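Local structure of prophage MuSo2, 43 kDa tail protein (Shewanella oneidensis, 3CDD) at the interface of chains A and B. The protein probably serves as a structural component of the baseplate in the tail of a Mu-like prophage. Residues are numbered along the deposited sequence; one frame, centred on the assembly and turned at random. Chains: chain A/B, Prophage MuSo2, 43 kDa tail protein.

The interface of chains A and B. Residues chain A 48-49, 84, 89; chain B 194-195, 198, 285, 309, 311-312.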
# COMPACT_ATOMS: atom_id res chain seq x y z
N ALA A 48 -7.28 -36.13 2.36
CA ALA A 48 -6.96 -35.18 3.42
C ALA A 48 -8.18 -34.82 4.28
O ALA A 48 -8.06 -34.65 5.49
CB ALA A 48 -6.37 -33.93 2.83
N GLN A 49 -9.34 -34.70 3.66
CA GLN A 49 -10.52 -34.21 4.37
C GLN A 49 -11.11 -35.24 5.34
O GLN A 49 -11.94 -34.90 6.18
CB GLN A 49 -11.56 -33.69 3.36
CG GLN A 49 -11.04 -32.48 2.57
CD GLN A 49 -12.06 -31.89 1.62
OE1 GLN A 49 -13.27 -31.97 1.86
NE2 GLN A 49 -11.58 -31.29 0.54
N TYR A 84 -7.25 -26.26 3.84
CA TYR A 84 -7.03 -27.60 3.33
C TYR A 84 -7.56 -27.67 1.90
O TYR A 84 -8.24 -26.75 1.44
CB TYR A 84 -7.75 -28.65 4.20
CG TYR A 84 -9.25 -28.40 4.30
CD1 TYR A 84 -10.13 -28.87 3.31
CD2 TYR A 84 -9.78 -27.67 5.37
CE1 TYR A 84 -11.49 -28.62 3.39
CE2 TYR A 84 -11.15 -27.43 5.47
CZ TYR A 84 -11.99 -27.90 4.48
OH TYR A 84 -13.34 -27.68 4.57
N ILE A 89 -3.51 -30.53 4.18
CA ILE A 89 -4.00 -29.84 5.38
C ILE A 89 -2.86 -28.95 5.89
O ILE A 89 -1.75 -29.42 6.15
CB ILE A 89 -4.48 -30.78 6.52
CG1 ILE A 89 -5.62 -31.68 6.03
CG2 ILE A 89 -4.96 -29.96 7.74
CD1 ILE A 89 -6.01 -32.82 7.01
N LEU B 194 -17.27 -30.75 4.99
CA LEU B 194 -15.95 -31.34 4.87
C LEU B 194 -16.07 -32.82 4.50
O LEU B 194 -16.73 -33.58 5.20
CB LEU B 194 -15.21 -31.24 6.20
CG LEU B 194 -13.80 -31.83 6.26
CD1 LEU B 194 -12.86 -30.96 5.46
CD2 LEU B 194 -13.35 -31.95 7.70
N GLY B 195 -15.45 -33.21 3.39
CA GLY B 195 -15.43 -34.60 2.96
C GLY B 195 -16.55 -34.92 2.01
O GLY B 195 -16.58 -36.00 1.40
N VAL B 198 -16.91 -29.99 -0.46
CA VAL B 198 -15.87 -28.95 -0.37
C VAL B 198 -14.61 -29.41 -1.12
O VAL B 198 -14.06 -30.47 -0.85
CB VAL B 198 -15.57 -28.57 1.10
CG1 VAL B 198 -14.40 -27.56 1.21
CG2 VAL B 198 -16.83 -28.00 1.77
N TYR B 285 -15.01 -21.04 1.18
CA TYR B 285 -15.21 -22.39 0.67
C TYR B 285 -15.17 -22.40 -0.83
O TYR B 285 -15.80 -21.55 -1.50
CB TYR B 285 -16.53 -22.99 1.21
CG TYR B 285 -16.36 -23.37 2.66
CD1 TYR B 285 -16.49 -22.42 3.66
CD2 TYR B 285 -15.98 -24.67 3.02
CE1 TYR B 285 -16.30 -22.75 5.00
CE2 TYR B 285 -15.78 -25.02 4.36
CZ TYR B 285 -15.93 -24.05 5.33
OH TYR B 285 -15.71 -24.36 6.64
N ASP B 309 -17.47 -28.60 9.46
CA ASP B 309 -16.09 -28.57 9.07
C ASP B 309 -15.22 -28.62 10.32
O ASP B 309 -15.01 -27.60 10.97
CB ASP B 309 -15.81 -27.32 8.24
CG ASP B 309 -14.40 -27.30 7.66
OD1 ASP B 309 -13.51 -27.96 8.24
OD2 ASP B 309 -14.19 -26.59 6.64
N ILE B 311 -12.05 -29.24 10.49
CA ILE B 311 -10.70 -28.69 10.30
C ILE B 311 -10.63 -27.21 10.65
O ILE B 311 -9.71 -26.80 11.34
CB ILE B 311 -10.07 -29.04 8.95
CG1 ILE B 311 -9.95 -30.56 8.81
CG2 ILE B 311 -8.67 -28.42 8.87
CD1 ILE B 311 -9.57 -31.02 7.44
N MSE B 312 -11.60 -26.42 10.18
CA MSE B 312 -11.72 -25.00 10.56
C MSE B 312 -12.07 -24.92 12.04
O MSE B 312 -11.37 -24.27 12.86
CB MSE B 312 -12.90 -24.34 9.83
CG MSE B 312 -12.88 -24.29 8.32
SE MSE B 312 -11.69 -22.94 7.51
CE MSE B 312 -10.32 -24.20 6.99
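A:Tyr84 reaches B:Asp309 tip to tip, at a subunit interface of a GpP-like phage baseplate protein. The contact may help hold neighbouring subunits of the deposited trimer together. The two residues end strands 70-84 and 304-309.

The phenol OH of A:Tyr84 donates to carboxylate OD2 of B:Asp309 at 2.5 Å. OD2 lies at the ring edge, in plane, but the hydroxyl meets it from above the carboxylate plane. The two planes are turned 67° apart. B:Tyr285 OH donates to the same B:Asp309 OD2 from the opposite face, at 2.7 Å. Backbone N of B:Met312, a selenomethionine, donates a hydrogen bond to B:Asp309 OD1 at 3.1 Å. These donors should limit rotation of the carboxylate and may favour its charged form.

The side-chain amide of A:Gln49 pairs with the chain B backbone. A:Gln49 OE1 accepts from B:Gly195 N at 2.9 Å, in the plane of the side-chain carbonyl. A:Gln49 NE2 donates to B:Val198 O at 3.0 Å, from above the B:Val198 carbonyl plane. The chain is extended beyond CG (chi2 -177°), which carries the amide to both partners.

Apolar groups pack over one face and the rim of A:Tyr84. Over that face B:Leu194 CD1 makes a CH-pi contact, 3.7 Å from the A:Tyr84 ring centroid. B:Ile311 CG2 meets CD2 from that side, and B:Met312 CE meets the CE2 edge from the opposite side. B:Val198 CG1 packs near CE1. The CD1 tips of A:Ile89 and B:Ile311 meet at 4.0 Å.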